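Long-range contacts in cephalosporin acylase (Bacillus halodurans, PDB 2NLZ), which is probably an acylase of the gamma-glutamyltranspeptidase family, in the N-terminal nucleophile hydrolase class, although its natural substrate is not assigned: residues P31-A36 with T56-L61; N46-A51 with N369-I374; T156-K161 with R531-V536; I374-M379 with H419-G424. The protein carries 1 engineered substitution. All blocks are in the same frame, centred on the assembly; numbering follows the deposited sequence.

Contact 1 (P31-A36 with T56-L61); sequences PLAAQA and TALTVL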
loop_
_atom_site.group_PDB
_atom_site.type_symbol
_atom_site.label_atom_id
_atom_site.label_comp_id
_atom_site.label_asym_id
_atom_site.label_seq_id
_atom_site.Cartn_x
_atom_site.Cartn_y
_atom_site.Cartn_z
ATOM N N PRO D 31 18.007 -1.426 -22.944
ATOM C CA PRO D 31 19.289 -1.149 -22.272
ATOM C C PRO D 31 20.498 -1.200 -23.210
ATOM O O PRO D 31 21.395 -0.351 -23.105
ATOM C CB PRO D 31 19.377 -2.242 -21.203
ATOM C CG PRO D 31 17.975 -2.684 -20.993
ATOM C CD PRO D 31 17.320 -2.577 -22.341
ATOM N N LEU D 32 20.497 -2.168 -24.130
ATOM C CA LEU D 32 21.514 -2.260 -25.171
ATOM C C LEU D 32 21.452 -1.114 -26.183
ATOM O O LEU D 32 22.448 -0.808 -26.828
ATOM C CB LEU D 32 21.423 -3.599 -25.896
ATOM C CG LEU D 32 21.599 -4.873 -25.065
ATOM C CD1 LEU D 32 21.152 -6.066 -25.886
ATOM C CD2 LEU D 32 23.032 -5.068 -24.572
ATOM N N ALA D 33 20.286 -0.492 -26.341
ATOM C CA ALA D 33 20.167 0.686 -27.204
ATOM C C ALA D 33 20.826 1.877 -26.533
ATOM O O ALA D 33 21.582 2.615 -27.165
ATOM C CB ALA D 33 18.705 0.986 -27.548
ATOM N N ALA D 34 20.547 2.054 -25.246
ATOM C CA ALA D 34 21.242 3.056 -24.443
ATOM C C ALA D 34 22.757 2.837 -24.511
ATOM O O ALA D 34 23.536 3.790 -24.632
ATOM C CB ALA D 34 20.751 3.023 -22.994
ATOM N N GLN D 35 23.156 1.570 -24.459
ATOM C CA GLN D 35 24.556 1.188 -24.560
ATOM C C GLN D 35 25.197 1.654 -25.869
ATOM O O GLN D 35 26.354 2.058 -25.876
ATOM C CB GLN D 35 24.702 -0.328 -24.386
ATOM C CG GLN D 35 26.112 -0.810 -24.036
ATOM C CD GLN D 35 26.584 -0.367 -22.654
ATOM O OE1 GLN D 35 25.795 0.077 -21.810
ATOM N NE2 GLN D 35 27.881 -0.498 -22.419
ATOM N N ALA D 36 24.428 1.612 -26.954
ATOM C CA ALA D 36 24.876 2.080 -28.257
ATOM C C ALA D 36 25.206 3.564 -28.235
ATOM O O ALA D 36 26.274 3.974 -28.686
ATOM C CB ALA D 36 23.823 1.776 -29.334
ATOM N N THR D 56 18.656 3.736 -34.363
ATOM C CA THR D 56 18.930 2.645 -35.292
ATOM C C THR D 56 19.092 1.327 -34.548
ATOM O O THR D 56 18.726 0.275 -35.072
ATOM C CB THR D 56 20.188 2.908 -36.150
ATOM O OG1 THR D 56 21.282 3.287 -35.305
ATOM C CG2 THR D 56 19.927 4.005 -37.157
ATOM N N ALA D 57 19.652 1.391 -33.339
ATOM C CA ALA D 57 19.759 0.219 -32.474
ATOM C C ALA D 57 18.387 -0.345 -32.139
ATOM O O ALA D 57 18.184 -1.556 -32.230
ATOM C CB ALA D 57 20.527 0.543 -31.203
ATOM N N LEU D 58 17.457 0.548 -31.784
ATOM C CA LEU D 58 16.072 0.201 -31.426
ATOM C C LEU D 58 15.325 -0.475 -32.568
ATOM O O LEU D 58 14.406 -1.266 -32.352
ATOM C CB LEU D 58 15.301 1.452 -30.981
ATOM C CG LEU D 58 15.648 2.037 -29.610
ATOM C CD1 LEU D 58 15.182 3.483 -29.462
ATOM C CD2 LEU D 58 15.099 1.179 -28.489
ATOM N N THR D 59 15.735 -0.133 -33.786
ATOM C CA THR D 59 15.199 -0.712 -35.011
ATOM C C THR D 59 15.408 -2.226 -35.049
ATOM O O THR D 59 14.615 -2.958 -35.634
ATOM C CB THR D 59 15.809 -0.004 -36.217
ATOM O OG1 THR D 59 14.794 0.757 -36.871
ATOM C CG2 THR D 59 16.420 -0.981 -37.201
ATOM N N VAL D 60 16.460 -2.681 -34.378
ATOM C CA VAL D 60 16.784 -4.086 -34.310
ATOM C C VAL D 60 16.362 -4.676 -32.972
ATOM O O VAL D 60 15.900 -5.816 -32.917
ATOM C CB VAL D 60 18.292 -4.308 -34.495
ATOM C CG1 VAL D 60 18.647 -5.782 -34.285
ATOM C CG2 VAL D 60 18.760 -3.793 -35.874
ATOM N N LEU D 61 16.498 -3.884 -31.907
ATOM C CA LEU D 61 16.359 -4.373 -30.530
ATOM C C LEU D 61 14.936 -4.419 -30.006
ATOM O O LEU D 61 14.622 -5.209 -29.107
ATOM C CB LEU D 61 17.229 -3.560 -29.582
ATOM C CG LEU D 61 18.731 -3.705 -29.810
ATOM C CD1 LEU D 61 19.473 -2.545 -29.181
ATOM C CD2 LEU D 61 19.208 -5.055 -29.279
#
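Residues 31-36 and 56-61 are both helical and run almost antiparallel, with 155° between their directions. Their short axes come within 8.9 Å of each other. The nearest backbone points are the CA atoms of Ala33 and Ala57, 5.3 Å apart. Small side chains permit this spacing. CB of Ala33 points at the other helix and fits among three of its residues. CB of Ala33 lies 3.7 Å from CD2 of Leu58 and 4.1 Å from CB of Ala57. One turn on, CB of Ala36 meets the same Ala57 methyl, with 4.0 Å between the two CB atoms. The segments belong to helices 31-42 and 47-61, which follow one another in the chain and form a helical hairpin. In this Ntn-hydrolase fold the hairpin lies against strand 24-28, where Thr28 touches both Ala33 and Leu58. Leu61 carries the other end of the contact. Its CG is anti to the carbonyl carbon (chi1 -66°), and this sends the branch across to the first turn of helix 31-42. CD1 of Leu61 comes over the backbone there, 3.6 Å from N of Ala33. CD2 of Leu61 meets CD1 of Leu32 at 4.0 Å, and these two leucines cross at about a right angle. Tyr148 of helix 143-151 touches both of them. No hydrogen bond joins the two segments; the contact is van der Waals packing, mostly between apolar side chains. Near the end of helix 47-61, the carbonyl O of Ala57 accepts from both Val60 N and Leu61 N.

Contact 2 (N46-A51 with N369-I374); sequences NAIDAA and NMVSFI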
loop_
_atom_site.group_PDB
_atom_site.type_symbol
_atom_site.label_atom_id
_atom_site.label_comp_id
_atom_site.label_asym_id
_atom_site.label_seq_id
_atom_site.Cartn_x
_atom_site.Cartn_y
_atom_site.Cartn_z
ATOM N N ASN D 46 28.598 13.227 -30.321
ATOM C CA ASN D 46 27.820 14.107 -29.465
ATOM C C ASN D 46 26.406 13.545 -29.281
ATOM O O ASN D 46 26.107 12.451 -29.750
ATOM C CB ASN D 46 27.805 15.551 -30.010
ATOM C CG ASN D 46 27.265 15.655 -31.436
ATOM O OD1 ASN D 46 26.318 14.964 -31.829
ATOM N ND2 ASN D 46 27.867 16.544 -32.214
ATOM N N ALA D 47 25.541 14.303 -28.614
ATOM C CA ALA D 47 24.207 13.838 -28.255
ATOM C C ALA D 47 23.380 13.447 -29.480
ATOM O O ALA D 47 22.582 12.506 -29.415
ATOM C CB ALA D 47 23.487 14.888 -27.424
ATOM N N ILE D 48 23.584 14.157 -30.589
ATOM C CA ILE D 48 22.891 13.869 -31.843
ATOM C C ILE D 48 23.358 12.518 -32.384
ATOM O O ILE D 48 22.542 11.643 -32.700
ATOM C CB ILE D 48 23.118 14.981 -32.902
ATOM C CG1 ILE D 48 22.444 16.289 -32.482
ATOM C CG2 ILE D 48 22.589 14.565 -34.261
ATOM C CD1 ILE D 48 23.358 17.263 -31.736
ATOM N N ASP D 49 24.673 12.347 -32.471
ATOM C CA ASP D 49 25.241 11.076 -32.888
ATOM C C ASP D 49 24.643 9.955 -32.061
ATOM O O ASP D 49 24.116 8.991 -32.616
ATOM C CB ASP D 49 26.759 11.080 -32.740
ATOM C CG ASP D 49 27.445 11.983 -33.740
ATOM O OD1 ASP D 49 27.227 11.810 -34.962
ATOM O OD2 ASP D 49 28.222 12.851 -33.296
ATOM N N ALA D 50 24.696 10.109 -30.735
ATOM C CA ALA D 50 24.158 9.116 -29.791
ATOM C C ALA D 50 22.678 8.796 -30.016
ATOM O O ALA D 50 22.263 7.647 -29.880
ATOM C CB ALA D 50 24.393 9.560 -28.352
ATOM N N ALA D 51 21.898 9.822 -30.357
ATOM C CA ALA D 51 20.488 9.665 -30.620
ATOM C C ALA D 51 20.289 8.752 -31.824
ATOM O O ALA D 51 19.474 7.830 -31.781
ATOM C CB ALA D 51 19.858 11.011 -30.857
ATOM N N ASN D 369 24.604 19.949 -25.797
ATOM C CA ASN D 369 23.696 19.386 -26.794
ATOM C C ASN D 369 22.719 18.388 -26.170
ATOM O O ASN D 369 23.090 17.628 -25.268
ATOM C CB ASN D 369 24.465 18.752 -27.938
ATOM C CG ASN D 369 25.469 19.695 -28.544
ATOM O OD1 ASN D 369 25.133 20.811 -28.935
ATOM N ND2 ASN D 369 26.719 19.256 -28.621
ATOM N N MET D 370 21.469 18.429 -26.634
ATOM C CA MET D 370 20.381 17.623 -26.074
ATOM C C MET D 370 19.391 17.261 -27.171
ATOM O O MET D 370 19.084 18.110 -28.030
ATOM C CB MET D 370 19.642 18.395 -24.971
ATOM C CG MET D 370 20.521 18.769 -23.788
ATOM S SD MET D 370 19.698 18.844 -22.198
ATOM C CE MET D 370 19.036 20.489 -22.296
ATOM N N VAL D 371 18.895 16.020 -27.164
ATOM C CA VAL D 371 17.878 15.633 -28.151
ATOM C C VAL D 371 16.716 14.801 -27.617
ATOM O O VAL D 371 16.894 13.886 -26.819
ATOM C CB VAL D 371 18.485 15.030 -29.475
ATOM C CG1 VAL D 371 19.881 14.494 -29.255
ATOM C CG2 VAL D 371 17.559 13.973 -30.120
ATOM N N SER D 372 15.522 15.176 -28.064
ATOM C CA SER D 372 14.305 14.402 -27.911
ATOM C C SER D 372 14.033 13.716 -29.247
ATOM O O SER D 372 13.758 14.387 -30.235
ATOM C CB SER D 372 13.157 15.355 -27.588
ATOM O OG SER D 372 11.961 14.678 -27.247
ATOM N N PHE D 373 14.126 12.389 -29.280
ATOM C CA PHE D 373 13.958 11.632 -30.521
ATOM C C PHE D 373 12.912 10.570 -30.351
ATOM O O PHE D 373 12.884 9.888 -29.334
ATOM C CB PHE D 373 15.264 10.941 -30.935
ATOM C CG PHE D 373 15.235 10.375 -32.326
ATOM C CD1 PHE D 373 15.659 11.140 -33.409
ATOM C CD2 PHE D 373 14.775 9.080 -32.563
ATOM C CE1 PHE D 373 15.626 10.622 -34.704
ATOM C CE2 PHE D 373 14.735 8.554 -33.858
ATOM C CZ PHE D 373 15.170 9.319 -34.927
ATOM N N ILE D 374 12.087 10.396 -31.376
ATOM C CA ILE D 374 11.038 9.404 -31.340
ATOM C C ILE D 374 10.762 8.851 -32.749
ATOM O O ILE D 374 10.756 9.610 -33.723
ATOM C CB ILE D 374 9.795 10.021 -30.671
ATOM C CG1 ILE D 374 8.710 8.987 -30.402
ATOM C CG2 ILE D 374 9.288 11.186 -31.469
ATOM C CD1 ILE D 374 7.752 9.422 -29.327
#
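The start of helix 47-61 packs on strand 370-376, a helix-on-sheet contact in the layered fold of the Ntn hydrolases. The short axes are 7.8 Å apart at closest approach, and the helix runs 25° from the strand direction. Ala47, Ile48 and Ala51 make up most of the helix side, and Asn369 and Val371 make up the strand side. CB of Ala47 rests on the strand backbone, 3.5 Å from O of Asn369. Val371 projects toward the helix. CG1 of Val371 lies against both Ala47 and Ala51, and CG2 of Val371 is 3.8 Å from CB of Ala51. Ile48 touches both strand residues more loosely, its CG1 near CG1 of Val371 and its CD1 4.2 Å from CB of Asn369. The helix begins with a capping box, Asn46 at the N-cap and Asp49 as its partner. Asn46 OD1 accepts from Asp49 N at 3.2 Å, nearly straight at 170° and in the plane of the side-chain amide. A weak bond from Ile48 N reaches the same oxygen. In return, Asp49 OD2 takes Asn46 N at 3.0 Å through its anti lone pair. That carboxylate is gripped further, OD2 by Asn135 N and OD1 by Leu136 N, which fixes its rotation and would probably favour its charged form. Strand 359-365, beside 370-376, also holds the helix start: Asp365 OD2 pairs with Ala47 N, and Thr363 OG1 with Ala47 O. CB of Asn369 lies over Ala47, but its OD1 turns to Thr78 OG1 on strand 71-78.

Contact 3 (T156-K161 with R531-V536); sequences TPTLAK and RTDGQV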
loop_
_atom_site.group_PDB
_atom_site.type_symbol
_atom_site.label_atom_id
_atom_site.label_comp_id
_atom_site.label_asym_id
_atom_site.label_seq_id
_atom_site.Cartn_x
_atom_site.Cartn_y
_atom_site.Cartn_z
ATOM N N THR D 156 14.077 -10.310 -24.169
ATOM C CA THR D 156 13.585 -10.099 -22.812
ATOM C C THR D 156 12.099 -10.499 -22.729
ATOM O O THR D 156 11.400 -10.453 -23.747
ATOM C CB THR D 156 13.809 -8.629 -22.347
ATOM O OG1 THR D 156 12.874 -7.768 -23.003
ATOM C CG2 THR D 156 15.249 -8.158 -22.634
ATOM N N PRO D 157 11.621 -10.910 -21.528
ATOM C CA PRO D 157 10.232 -11.337 -21.293
ATOM C C PRO D 157 9.156 -10.381 -21.815
ATOM O O PRO D 157 8.145 -10.834 -22.358
ATOM C CB PRO D 157 10.141 -11.397 -19.769
ATOM C CG PRO D 157 11.506 -11.673 -19.324
ATOM C CD PRO D 157 12.426 -11.008 -20.297
ATOM N N THR D 158 9.374 -9.081 -21.635
ATOM C CA THR D 158 8.410 -8.067 -22.046
ATOM C C THR D 158 8.302 -8.010 -23.568
ATOM O O THR D 158 7.196 -8.044 -24.117
ATOM C CB THR D 158 8.787 -6.679 -21.500
ATOM O OG1 THR D 158 9.142 -6.798 -20.121
ATOM C CG2 THR D 158 7.629 -5.696 -21.648
ATOM N N LEU D 159 9.455 -7.935 -24.235
ATOM C CA LEU D 159 9.510 -7.971 -25.686
ATOM C C LEU D 159 8.893 -9.274 -26.203
ATOM O O LEU D 159 8.153 -9.263 -27.188
ATOM C CB LEU D 159 10.951 -7.812 -26.167
ATOM C CG LEU D 159 11.212 -7.811 -27.671
ATOM C CD1 LEU D 159 10.665 -6.557 -28.290
ATOM C CD2 LEU D 159 12.698 -7.914 -27.934
ATOM N N ALA D 160 9.165 -10.379 -25.505
ATOM C CA ALA D 160 8.639 -11.696 -25.883
ATOM C C ALA D 160 7.120 -11.748 -25.874
ATOM O O ALA D 160 6.517 -12.429 -26.696
ATOM C CB ALA D 160 9.198 -12.771 -24.981
ATOM N N LYS D 161 6.509 -11.030 -24.936
ATOM C CA LYS D 161 5.060 -10.978 -24.822
ATOM C C LYS D 161 4.416 -10.322 -26.044
ATOM O O LYS D 161 3.473 -10.866 -26.619
ATOM C CB LYS D 161 4.645 -10.217 -23.558
ATOM C CG LYS D 161 3.130 -10.197 -23.310
ATOM C CD LYS D 161 2.630 -8.840 -22.778
ATOM C CE LYS D 161 2.910 -8.649 -21.282
ATOM N NZ LYS D 161 2.376 -7.347 -20.775
ATOM N N ARG D 531 7.796 1.011 -15.944
ATOM C CA ARG D 531 6.861 -0.012 -16.433
ATOM C C ARG D 531 7.407 -0.988 -17.496
ATOM O O ARG D 531 6.674 -1.858 -17.972
ATOM C CB ARG D 531 5.582 0.641 -16.946
ATOM C CG ARG D 531 4.789 1.324 -15.869
ATOM C CD ARG D 531 3.834 2.329 -16.464
ATOM N NE ARG D 531 3.262 3.220 -15.454
ATOM C CZ ARG D 531 3.891 4.262 -14.916
ATOM N NH1 ARG D 531 5.132 4.553 -15.265
ATOM N NH2 ARG D 531 3.277 5.008 -14.015
ATOM N N THR D 532 8.682 -0.850 -17.850
ATOM C CA THR D 532 9.279 -1.641 -18.914
ATOM C C THR D 532 10.777 -1.881 -18.660
ATOM O O THR D 532 11.318 -1.418 -17.655
ATOM C CB THR D 532 9.034 -0.968 -20.292
ATOM O OG1 THR D 532 9.368 -1.868 -21.353
ATOM C CG2 THR D 532 9.844 0.310 -20.435
ATOM N N ASP D 533 11.417 -2.649 -19.549
ATOM C CA ASP D 533 12.872 -2.790 -19.592
ATOM C C ASP D 533 13.382 -1.480 -20.117
ATOM O O ASP D 533 12.759 -0.883 -20.978
ATOM C CB ASP D 533 13.305 -3.866 -20.589
ATOM C CG ASP D 533 12.639 -5.204 -20.359
ATOM O OD1 ASP D 533 12.811 -5.791 -19.272
ATOM O OD2 ASP D 533 11.969 -5.683 -21.298
ATOM N N GLY D 534 14.521 -1.026 -19.634
ATOM C CA GLY D 534 15.048 0.253 -20.094
ATOM C C GLY D 534 16.090 0.813 -19.149
ATOM O O GLY D 534 16.359 0.239 -18.079
ATOM N N GLN D 535 16.675 1.942 -19.525
ATOM C CA GLN D 535 17.812 2.417 -18.780
ATOM C C GLN D 535 18.035 3.885 -19.011
ATOM O O GLN D 535 17.836 4.368 -20.127
ATOM C CB GLN D 535 19.049 1.647 -19.230
ATOM C CG GLN D 535 20.137 1.547 -18.205
ATOM C CD GLN D 535 21.319 0.750 -18.712
ATOM O OE1 GLN D 535 21.849 1.019 -19.786
ATOM N NE2 GLN D 535 21.736 -0.243 -17.937
ATOM N N VAL D 536 18.422 4.591 -17.946
ATOM C CA VAL D 536 19.142 5.856 -18.079
ATOM C C VAL D 536 20.581 5.530 -17.756
ATOM O O VAL D 536 20.867 4.968 -16.691
ATOM C CB VAL D 536 18.737 6.937 -17.067
ATOM C CG1 VAL D 536 18.976 8.295 -17.664
ATOM C CG2 VAL D 536 17.323 6.807 -16.655
#
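The N-terminal end of helix 157-173 meets the bend that leads into strand 535-538, and Thr156 holds the N-cap position of that helix. In this Ntn-hydrolase fold the contact joins a helix start to the loop before an outermost strand of the chain, at the subunit boundary. One acceptor, OD2 of Asp533, carries the polar contact. Asp533 OD2 accepts from Thr156 OG1 at 2.8 Å. The hydroxyl approaches from above the carboxylate plane, 53° out of it. Thr158 OG1 gives the same Asp533 OD2 a weak bond at 3.3 Å. Both threonines reach the carboxylate tip to tip. Thr156 does so with OG1 between its backbone N and carbonyl carbon (chi1 74°), and Thr158 with OG1 beside its backbone N. The other oxygen is satisfied across the subunit boundary: Asp533 OD1 accepts from Asn17 ND2 of a neighbouring subunit. The carboxylate is therefore shared between a helix start of its own chain and a second copy of the protein. The nearby helix N-terminus would probably favour its negative charge. An alanine at Asp533 would remove both oxygens and would probably weaken the hold on the helix start and on Asn17 of the neighbouring subunit. Arg531, two residues earlier, has its charge paired with Glu482 and Glu529. Gly534 has an extended backbone (phi 162°) in which a side chain would press against O of Asp533. Beyond the carboxylate the contact is thin: the methyl CG2 of Thr158, anti to its backbone N, stands 4.2 Å from OG1 of Thr532.

Contact 4 (I374-M379 with H419-G424); sequences IQSNYM and HTIIPG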
loop_
_atom_site.group_PDB
_atom_site.type_symbol
_atom_site.label_atom_id
_atom_site.label_comp_id
_atom_site.label_asym_id
_atom_site.label_seq_id
_atom_site.Cartn_x
_atom_site.Cartn_y
_atom_site.Cartn_z
ATOM N N ILE D 374 12.087 10.396 -31.376
ATOM C CA ILE D 374 11.038 9.404 -31.340
ATOM C C ILE D 374 10.762 8.851 -32.749
ATOM O O ILE D 374 10.756 9.610 -33.723
ATOM C CB ILE D 374 9.795 10.021 -30.671
ATOM C CG1 ILE D 374 8.710 8.987 -30.402
ATOM C CG2 ILE D 374 9.288 11.186 -31.469
ATOM C CD1 ILE D 374 7.752 9.422 -29.327
ATOM N N GLN D 375 10.582 7.534 -32.872
ATOM C CA GLN D 375 10.195 6.934 -34.165
ATOM C C GLN D 375 9.236 5.764 -33.995
ATOM O O GLN D 375 9.263 5.094 -32.971
ATOM C CB GLN D 375 11.418 6.530 -35.020
ATOM C CG GLN D 375 12.223 5.371 -34.495
ATOM C CD GLN D 375 13.470 5.096 -35.287
ATOM O OE1 GLN D 375 14.074 6.001 -35.854
ATOM N NE2 GLN D 375 13.880 3.837 -35.316
ATOM N N SER D 376 8.402 5.520 -35.007
ATOM C CA SER D 376 7.393 4.466 -34.931
ATOM C C SER D 376 6.937 3.922 -36.289
ATOM O O SER D 376 6.981 4.616 -37.302
ATOM C CB SER D 376 6.182 4.971 -34.140
ATOM O OG SER D 376 5.075 4.098 -34.209
ATOM N N ASN D 377 6.497 2.665 -36.275
ATOM C CA ASN D 377 5.783 2.049 -37.383
ATOM C C ASN D 377 4.271 2.191 -37.222
ATOM O O ASN D 377 3.499 1.468 -37.846
ATOM C CB ASN D 377 6.158 0.576 -37.482
ATOM C CG ASN D 377 7.222 0.321 -38.526
ATOM O OD1 ASN D 377 7.801 1.259 -39.060
ATOM N ND2 ASN D 377 7.476 -0.956 -38.835
ATOM N N TYR D 378 3.871 3.150 -36.390
ATOM C CA TYR D 378 2.500 3.312 -35.909
ATOM C C TYR D 378 2.037 2.094 -35.110
ATOM O O TYR D 378 2.369 1.972 -33.931
ATOM C CB TYR D 378 1.540 3.701 -37.034
ATOM C CG TYR D 378 0.153 4.063 -36.572
ATOM C CD1 TYR D 378 -0.052 4.828 -35.422
ATOM C CD2 TYR D 378 -0.962 3.653 -37.293
ATOM C CE1 TYR D 378 -1.341 5.159 -34.999
ATOM C CE2 TYR D 378 -2.248 3.986 -36.883
ATOM C CZ TYR D 378 -2.430 4.734 -35.738
ATOM O OH TYR D 378 -3.704 5.057 -35.339
ATOM N N MET D 379 1.304 1.181 -35.732
ATOM C CA MET D 379 0.776 0.041 -34.991
ATOM C C MET D 379 1.753 -1.131 -34.866
ATOM O O MET D 379 1.810 -1.995 -35.741
ATOM C CB MET D 379 -0.546 -0.421 -35.592
ATOM C CG MET D 379 -1.673 0.540 -35.328
ATOM S SD MET D 379 -3.227 0.029 -36.062
ATOM C CE MET D 379 -4.365 1.143 -35.238
ATOM N N HIS D 419 -0.122 12.907 -37.017
ATOM C CA HIS D 419 0.898 11.979 -36.529
ATOM C C HIS D 419 0.895 11.938 -35.009
ATOM O O HIS D 419 0.861 12.980 -34.368
ATOM C CB HIS D 419 2.277 12.407 -37.036
ATOM C CG HIS D 419 3.123 11.270 -37.510
ATOM N ND1 HIS D 419 3.799 10.437 -36.646
ATOM C CD2 HIS D 419 3.404 10.829 -38.756
ATOM C CE1 HIS D 419 4.464 9.532 -37.341
ATOM N NE2 HIS D 419 4.240 9.746 -38.625
ATOM N N THR D 420 0.937 10.735 -34.441
ATOM C CA THR D 420 0.820 10.558 -32.984
ATOM C C THR D 420 2.129 10.707 -32.215
ATOM O O THR D 420 2.136 11.110 -31.052
ATOM C CB THR D 420 0.218 9.190 -32.627
ATOM O OG1 THR D 420 0.996 8.145 -33.238
ATOM C CG2 THR D 420 -1.236 9.122 -33.083
ATOM N N ILE D 421 3.217 10.332 -32.877
ATOM C CA ILE D 421 4.568 10.484 -32.394
ATOM C C ILE D 421 4.901 11.942 -32.084
ATOM O O ILE D 421 4.867 12.803 -32.971
ATOM C CB ILE D 421 5.506 10.028 -33.487
ATOM C CG1 ILE D 421 5.646 8.526 -33.500
ATOM C CG2 ILE D 421 6.891 10.602 -33.328
ATOM C CD1 ILE D 421 6.641 8.160 -34.573
ATOM N N ILE D 422 5.226 12.225 -30.829
ATOM C CA ILE D 422 5.564 13.589 -30.424
ATOM C C ILE D 422 6.736 13.680 -29.429
ATOM O O ILE D 422 6.637 13.245 -28.282
ATOM C CB ILE D 422 4.310 14.386 -29.897
ATOM C CG1 ILE D 422 3.681 13.733 -28.651
ATOM C CG2 ILE D 422 3.258 14.564 -31.011
ATOM C CD1 ILE D 422 2.687 14.630 -27.915
ATOM N N PRO D 423 7.862 14.247 -29.880
ATOM C CA PRO D 423 8.980 14.468 -28.982
ATOM C C PRO D 423 8.843 15.838 -28.332
ATOM O O PRO D 423 8.492 16.823 -28.997
ATOM C CB PRO D 423 10.181 14.456 -29.921
ATOM C CG PRO D 423 9.646 14.953 -31.247
ATOM C CD PRO D 423 8.141 14.719 -31.250
ATOM N N GLY D 424 9.112 15.906 -27.038
ATOM C CA GLY D 424 8.925 17.155 -26.319
ATOM C C GLY D 424 10.235 17.738 -25.853
ATOM O O GLY D 424 11.210 17.015 -25.664
#
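Residues 374-378 and 420-423 run in opposite directions, 171° apart, but no hydrogen bond links them. Apolar side chains of each segment pack on side chains and backbone of the other. The tight part is an isoleucine pair, Ile374 and Ile421, whose side chains slide past each other in opposite directions. CG1 of Ile374, anti to its backbone N, lies 3.8 Å from CG2 of Ile421. CG2 of Ile374 also packs on the ring of Pro423, 3.7 Å from its CD, and these two side chains cross at about a right angle. The CG1-CD1 branch of Ile421 reaches Ser376 with its end, CD1 lying against CB and N of the serine. An alanine at Ile374 would remove both branches and would probably lose most of the packing on Ile421 and Pro423. At the looser end Tyr378 is partly exposed, while Thr420 is buried. The two cross at about a right angle, with Tyr378 CD1 4.1 Å from Thr420 OG1. That hydroxyl has its hydrogen bond with Arg397. The contact lies near the centre of the chain, within the layered Ntn-hydrolase fold. Phe73 of strand 71-78 packs against Ile374, Ile421 and Pro423, and its backbone bonds to Ile374. Gln444, at the start of helix 444-457, touches both Ile374 and Ile422. Gln375 points away; its side chain touches helix 47-61, and its OE1 bonds to Trp126 NE1.

Overall arrangement
Two shared elements link contacts 1, 2 and 4. Helix 47-61 serves contact 2 with its first turn and contact 1 with its last; their centres are 14 Å apart and their nearest atoms about 5 Å, with no touch. Strand 370-376 serves contacts 2 and 4, which share Ile374. Contact 3 joins through contact 1: their centres are 12 Å apart, and Leu61 O meets Leu159 CD2. Both reach the second subunit, whereas contacts 2 and 4 touch no other chain. Contact 4, centred about 3 Å from the chain centre, is the innermost. In this family the nucleophile is the small subunit's N-terminal threonine, probably Thr358 here; it touches Ile374, and its OG1 bonds weakly to Ser376 OG.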